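Local coordinates for polysaccharide biosynthesis protein CapD (Bacillus thuringiensis HD-771, PDB 6BWC) that probably acts as an NADP-dependent enzyme of the short-chain dehydrogenase type on UDP-N-acetylglucosamine in the route to CMP-pseudaminic acid, at residues 137-140 with 141-144; 268-271 with 272-276. The protein carries 2 engineered substitutions. One frame throughout, in Å; residues are numbered along the deposited sequence.

Contact 1: residues 137-140 with 141-144; sequences NNYG and ATKL. With NAP (NADP nicotinamide-adenine-dinucleotide phosphate), chain N.
Tyr139 and Lys143 form the Tyr-X-X-X-Lys pair that marks the short-chain dehydrogenase/reductase active site, here in the first turns of helix 138-156. Four residues apart, they project from the same side of the helix and meet on the nicotinamide ribose of the NADP. Tyr139 turns its ring away from its own backbone N (chi1 169°), which carries OH to the ribose, where it shares a hydrogen bond of 2.7 Å with O2D at the ring edge. The lysine aliphatic chain runs slantwise past the phenol, CG lying 3.7 Å from Tyr139 CE1, and its length lets NZ donate to O3D at 3.1 Å and weakly to O2D. Asn137 suits the N-cap: its OD1 accepts from Gly140 N at 2.7 Å, almost on the line of its C=O bond. Within the same first turn, Tyr139 O accepts from both Lys143 N (2.9 Å) and, in the carbonyl plane on a lone pair, Thr142 OG1 (2.6 Å), whose short hydroxyl can fold back to the helix backbone. The helix links parallel strands 123-129 and 163-169; Thr127 O of the former also binds Lys143 NZ, helices 91-96 and 98-118 flank the tyrosine, and Thr145 of the second subunit hydrogen-bonds Asn138.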
loop_
_atom_site.group_PDB
_atom_site.type_symbol
_atom_site.label_atom_id
_atom_site.label_comp_id
_atom_site.label_asym_id
_atom_site.label_seq_id
_atom_site.Cartn_x
_atom_site.Cartn_y
_atom_site.Cartn_z
ATOM N N ASN C 137 2.314 9.286 28.699
ATOM C CA ASN C 137 1.239 8.936 27.777
ATOM C C ASN C 137 1.723 8.747 26.345
ATOM O O ASN C 137 2.861 9.164 25.961
ATOM C CB ASN C 137 0.105 9.959 27.829
ATOM C CG ASN C 137 0.594 11.391 27.691
ATOM O OD1 ASN C 137 1.173 11.770 26.674
ATOM N ND2 ASN C 137 0.337 12.209 28.707
ATOM N N ASN C 138 0.841 8.113 25.569
ATOM C CA ASN C 138 1.088 7.798 24.167
ATOM C C ASN C 138 1.229 9.085 23.403
ATOM O O ASN C 138 2.058 9.172 22.524
ATOM C CB ASN C 138 -0.040 6.913 23.599
ATOM C CG ASN C 138 0.207 6.469 22.167
ATOM O OD1 ASN C 138 1.276 5.969 21.826
ATOM N ND2 ASN C 138 -0.787 6.633 21.329
ATOM N N TYR C 139 0.458 10.109 23.768
ATOM C CA TYR C 139 0.539 11.411 23.061
ATOM C C TYR C 139 1.962 11.967 23.134
ATOM O O TYR C 139 2.596 12.219 22.103
ATOM C CB TYR C 139 -0.491 12.423 23.585
ATOM C CG TYR C 139 -0.240 13.817 23.069
ATOM C CD1 TYR C 139 -0.195 14.079 21.711
ATOM C CD2 TYR C 139 -0.014 14.868 23.942
ATOM C CE1 TYR C 139 0.067 15.346 21.240
ATOM C CE2 TYR C 139 0.229 16.137 23.482
ATOM C CZ TYR C 139 0.267 16.383 22.136
ATOM O OH TYR C 139 0.509 17.692 21.706
ATOM N N GLY C 140 2.468 12.104 24.351
ATOM C CA GLY C 140 3.846 12.541 24.563
ATOM C C GLY C 140 4.876 11.552 24.030
ATOM O O GLY C 140 5.994 11.940 23.671
ATOM N N ALA C 141 4.506 10.269 23.995
ATOM C CA ALA C 141 5.305 9.281 23.275
ATOM C C ALA C 141 5.461 9.617 21.798
ATOM O O ALA C 141 6.564 9.599 21.286
ATOM C CB ALA C 141 4.742 7.887 23.456
ATOM N N THR C 142 4.365 9.951 21.129
ATOM C CA THR C 142 4.415 10.346 19.703
ATOM C C THR C 142 5.118 11.697 19.504
ATOM O O THR C 142 5.759 11.917 18.476
ATOM C CB THR C 142 3.023 10.425 19.022
ATOM O OG1 THR C 142 2.194 11.395 19.673
ATOM C CG2 THR C 142 2.324 9.120 19.077
ATOM N N LYS C 143 4.995 12.616 20.444
ATOM C CA LYS C 143 5.667 13.900 20.238
ATOM C C LYS C 143 7.196 13.786 20.403
ATOM O O LYS C 143 7.964 14.358 19.610
ATOM C CB LYS C 143 5.063 14.999 21.113
ATOM C CG LYS C 143 3.682 15.445 20.618
ATOM C CD LYS C 143 3.726 16.106 19.243
ATOM C CE LYS C 143 2.603 17.137 19.114
ATOM N NZ LYS C 143 2.246 17.555 17.725
ATOM N N LEU C 144 7.638 13.016 21.385
ATOM C CA LEU C 144 9.043 12.667 21.456
ATOM C C LEU C 144 9.524 12.069 20.139
ATOM O O LEU C 144 10.553 12.504 19.589
ATOM C CB LEU C 144 9.299 11.689 22.600
ATOM C CG LEU C 144 10.745 11.360 22.959
ATOM C CD1 LEU C 144 11.588 12.614 23.130
ATOM C CD2 LEU C 144 10.749 10.578 24.253
HETATM P PA NAP N . -6.335 22.046 16.995
HETATM O O1A NAP N . -7.174 23.267 17.249
HETATM O O2A NAP N . -6.990 20.730 17.238
HETATM O O5B NAP N . -5.745 22.084 15.516
HETATM C C5B NAP N . -5.495 20.860 14.821
HETATM C C4B NAP N . -5.395 21.140 13.325
HETATM O O4B NAP N . -4.952 20.009 12.579
HETATM C C3B NAP N . -6.756 21.463 12.768
HETATM O O3B NAP N . -6.503 22.379 11.707
HETATM C C2B NAP N . -7.258 20.125 12.291
HETATM O O2B NAP N . -8.313 20.341 11.377
HETATM C C1B NAP N . -5.980 19.520 11.707
HETATM N N9A NAP N . -5.817 18.030 11.604
HETATM C C8A NAP N . -6.037 17.048 12.527
HETATM N N7A NAP N . -5.727 15.798 12.039
HETATM C C5A NAP N . -5.290 15.980 10.780
HETATM C C6A NAP N . -4.805 15.135 9.660
HETATM N N6A NAP N . -4.706 13.802 9.768
HETATM N N1A NAP N . -4.448 15.730 8.510
HETATM C C2A NAP N . -4.526 17.061 8.334
HETATM N N3A NAP N . -4.962 17.894 9.293
HETATM C C4A NAP N . -5.348 17.434 10.509
HETATM O O3 NAP N . -4.943 22.080 17.810
HETATM P PN NAP N . -4.102 23.376 18.300
HETATM O O1N NAP N . -4.121 24.491 17.263
HETATM O O2N NAP N . -4.452 23.656 19.729
HETATM O O5D NAP N . -2.636 22.769 18.408
HETATM C C5D NAP N . -1.816 22.764 17.267
HETATM C C4D NAP N . -0.517 22.020 17.561
HETATM O O4D NAP N . 0.002 22.516 18.802
HETATM C C3D NAP N . -0.573 20.487 17.687
HETATM O O3D NAP N . 0.492 19.930 16.913
HETATM C C2D NAP N . -0.362 20.197 19.154
HETATM O O2D NAP N . 0.362 18.983 19.380
HETATM C C1D NAP N . 0.441 21.416 19.608
HETATM N N1N NAP N . 0.297 21.761 21.027
HETATM C C2N NAP N . -0.853 22.323 21.432
HETATM C C3N NAP N . -1.099 22.693 22.742
HETATM C C7N NAP N . -2.389 23.286 23.192
HETATM O O7N NAP N . -2.578 23.411 24.403
HETATM N N7N NAP N . -3.337 23.649 22.323
HETATM C C4N NAP N . -0.027 22.501 23.752
HETATM C C5N NAP N . 1.180 21.872 23.205
HETATM C C6N NAP N . 1.311 21.547 21.866
HETATM P P2B NAP N . -9.339 19.164 10.977
HETATM O O1X NAP N . -10.392 19.993 10.266
HETATM O O2X NAP N . -8.596 18.278 9.999
HETATM O O3X NAP N . -9.766 18.466 12.290
#

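Contact 2: residues 268-271 with 272-276; sequences GEKM and YEELM. With UD1 (uridine-diphosphate-N-acetylglucosamine), chain O.
The backbone is extended at Lys270, kinks at Met271 (phi -80°, psi -37°) and is extended again from Tyr272 to Glu274. Lys270 extends alongside the residues that follow it: its straight chain passes the Tyr272 carbonyl, CG 3.2 Å from Tyr272 O, with CE 3.9 Å from CE1 of the tyrosine ring. Beyond it, NZ forms a salt bridge to Glu274, donating to the anti lone pair of OE1 at 3.1 Å, the two side chains meeting nearly at a right angle. A lysine fits because its long aliphatic chain spans the Tyr272 carbonyl and passes the ring without a polar group of its own, and carries the ammonium to Glu274 and to two backbone acceptors, Ile133 O and Ser134 O. Glu273 OE1 lies 4.1 Å from Lys270 NZ, too far for a salt bridge. Met271 CB also packs against the ring, 3.7 Å from Tyr272 CD2. Glu269 faces the ligand: its OE2 accepts the uridine ribose hydroxyl O2' of UD1 at 2.6 Å, while OE1 takes Lys266 N. The segment lies in the loop between strands 259-262 and 285-286, beside strand 201-205, where Arg202 holds the Lys270 carbonyl and Met271 pairs with Ser201.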
loop_
_atom_site.group_PDB
_atom_site.type_symbol
_atom_site.label_atom_id
_atom_site.label_comp_id
_atom_site.label_asym_id
_atom_site.label_seq_id
_atom_site.Cartn_x
_atom_site.Cartn_y
_atom_site.Cartn_z
ATOM N N GLY C 268 -2.942 8.126 31.641
ATOM C CA GLY C 268 -1.716 8.700 31.082
ATOM C C GLY C 268 -1.380 10.126 31.512
ATOM O O GLY C 268 -0.245 10.553 31.318
ATOM N N GLU C 269 -2.340 10.861 32.088
ATOM C CA GLU C 269 -2.115 12.251 32.532
ATOM C C GLU C 269 -0.915 12.367 33.479
ATOM O O GLU C 269 -0.740 11.543 34.360
ATOM C CB GLU C 269 -3.359 12.843 33.238
ATOM C CG GLU C 269 -4.466 13.324 32.305
ATOM C CD GLU C 269 -5.563 14.124 33.020
ATOM O OE1 GLU C 269 -6.292 13.521 33.839
ATOM O OE2 GLU C 269 -5.719 15.349 32.754
ATOM N N LYS C 270 -0.115 13.408 33.267
ATOM C CA LYS C 270 1.028 13.780 34.110
ATOM C C LYS C 270 0.597 14.853 35.123
ATOM O O LYS C 270 -0.334 15.630 34.863
ATOM C CB LYS C 270 2.142 14.352 33.217
ATOM C CG LYS C 270 3.573 14.131 33.671
ATOM C CD LYS C 270 4.511 14.624 32.583
ATOM C CE LYS C 270 5.937 14.596 33.052
ATOM N NZ LYS C 270 6.811 15.039 31.952
ATOM N N MET C 271 1.303 14.906 36.252
ATOM C CA MET C 271 0.939 15.796 37.371
ATOM C C MET C 271 1.385 17.226 37.162
ATOM O O MET C 271 0.684 18.167 37.528
ATOM C CB MET C 271 1.515 15.275 38.703
ATOM C CG MET C 271 0.700 14.160 39.340
ATOM S SD MET C 271 -1.021 14.666 39.570
ATOM C CE MET C 271 -1.739 13.052 39.689
ATOM N N TYR C 272 2.560 17.338 36.559
ATOM C CA TYR C 272 3.250 18.581 36.246
ATOM C C TYR C 272 3.738 18.363 34.824
ATOM O O TYR C 272 3.590 17.260 34.289
ATOM C CB TYR C 272 4.449 18.771 37.179
ATOM C CG TYR C 272 5.304 17.541 37.233
ATOM C CD1 TYR C 272 6.369 17.370 36.353
ATOM C CD2 TYR C 272 4.998 16.508 38.121
ATOM C CE1 TYR C 272 7.127 16.213 36.367
ATOM C CE2 TYR C 272 5.745 15.351 38.151
ATOM C CZ TYR C 272 6.808 15.203 37.269
ATOM O OH TYR C 272 7.558 14.045 37.306
ATOM N N GLU C 273 4.325 19.383 34.212
ATOM C CA GLU C 273 4.945 19.224 32.895
ATOM C C GLU C 273 6.375 19.705 33.012
ATOM O O GLU C 273 6.796 20.089 34.096
ATOM C CB GLU C 273 4.155 19.974 31.820
ATOM C CG GLU C 273 2.766 19.389 31.520
ATOM C CD GLU C 273 2.762 18.058 30.757
ATOM O OE1 GLU C 273 3.864 17.501 30.463
ATOM O OE2 GLU C 273 1.641 17.570 30.438
ATOM N N GLU C 274 7.137 19.617 31.922
ATOM C CA GLU C 274 8.558 19.973 31.915
ATOM C C GLU C 274 8.932 20.596 30.558
ATOM O O GLU C 274 8.447 20.168 29.522
ATOM C CB GLU C 274 9.435 18.729 32.205
ATOM C CG GLU C 274 9.056 17.907 33.446
ATOM C CD GLU C 274 9.959 16.698 33.677
ATOM O OE1 GLU C 274 9.612 15.578 33.241
ATOM O OE2 GLU C 274 11.030 16.855 34.298
ATOM N N LEU C 275 9.796 21.607 30.587
ATOM C CA LEU C 275 10.224 22.327 29.377
ATOM C C LEU C 275 11.360 21.597 28.659
ATOM O O LEU C 275 11.559 21.802 27.449
ATOM C CB LEU C 275 10.718 23.737 29.731
ATOM C CG LEU C 275 9.844 24.652 30.601
ATOM C CD1 LEU C 275 10.644 25.878 31.015
ATOM C CD2 LEU C 275 8.549 25.030 29.881
ATOM N N MET C 276 12.126 20.812 29.437
ATOM C CA MET C 276 13.261 19.998 28.953
ATOM C C MET C 276 13.736 18.991 30.010
ATOM O O MET C 276 13.597 19.206 31.206
ATOM C CB MET C 276 14.449 20.868 28.506
ATOM C CG MET C 276 14.953 21.872 29.524
ATOM S SD MET C 276 16.071 23.062 28.749
ATOM C CE MET C 276 15.677 24.541 29.642
HETATM C "C1'" UD1 O . -2.748 20.444 26.646
HETATM C "C2'" UD1 O . -2.680 19.967 25.205
HETATM C "C3'" UD1 O . -1.536 18.977 24.993
HETATM C "C4'" UD1 O . -0.220 19.490 25.570
HETATM C "C5'" UD1 O . -0.392 20.178 26.938
HETATM C "C6'" UD1 O . 0.874 20.972 27.286
HETATM C "C7'" UD1 O . -5.005 20.036 24.400
HETATM C "C8'" UD1 O . -6.298 19.253 24.289
HETATM N "N2'" UD1 O . -3.934 19.351 24.812
HETATM O "O1'" UD1 O . -2.900 19.332 27.513
HETATM O "O3'" UD1 O . -1.413 18.710 23.582
HETATM O "O4'" UD1 O . 0.713 18.434 25.701
HETATM O "O5'" UD1 O . -1.535 21.059 26.974
HETATM O "O6'" UD1 O . 1.180 20.895 28.681
HETATM O "O7'" UD1 O . -4.995 21.245 24.172
HETATM N N1 UD1 O . -8.906 18.924 33.541
HETATM C C2 UD1 O . -9.998 18.892 34.461
HETATM N N3 UD1 O . -11.214 18.513 34.036
HETATM C C4 UD1 O . -11.437 18.157 32.755
HETATM C C5 UD1 O . -10.419 18.190 31.836
HETATM C C6 UD1 O . -9.157 18.594 32.245
HETATM O O2 UD1 O . -9.850 19.190 35.660
HETATM O O4 UD1 O . -12.565 17.815 32.366
HETATM C C1B UD1 O . -7.546 19.312 33.974
HETATM C C2B UD1 O . -6.419 18.389 33.506
HETATM O "O2'" UD1 O . -6.199 17.308 34.402
HETATM C C3B UD1 O . -5.224 19.310 33.363
HETATM C C4B UD1 O . -5.876 20.628 33.004
HETATM O O4B UD1 O . -7.247 20.557 33.395
HETATM O O3B UD1 O . -4.467 19.509 34.562
HETATM C C5B UD1 O . -5.797 20.958 31.522
HETATM O O5B UD1 O . -6.479 20.021 30.674
HETATM P PA UD1 O . -6.489 20.407 29.115
HETATM O O1A UD1 O . -7.464 19.581 28.313
HETATM O O2A UD1 O . -6.551 21.926 28.922
HETATM O O3A UD1 O . -4.969 20.231 28.598
HETATM P PB UD1 O . -3.731 19.241 28.926
HETATM O O1B UD1 O . -4.220 17.808 28.986
HETATM O O2B UD1 O . -2.824 19.706 30.059
#

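Overall arrangement
Along the chain contact 1 comes first, in the helix that leaves strand 123-129 and leads to strand 163-169 of the large central sheet. Contact 2 follows far later, after strand 259-262. The two are in series, neither nesting nor crossing, and each closes only a local turn of chain; yet the centres of contact 1 and contact 2 are about 11 Å apart. A probable hydrogen bond from Asn137 ND2 to Gly268 O, 3.1 Å long, joins them, linking the start of helix 138-156 to the late loop. Together they border the active site: 137-144 reaches the cofactor and the sugar nucleotide from the Rossmann-type sheet, and 268-276 reaches the sugar nucleotide from the side of strand 201-205.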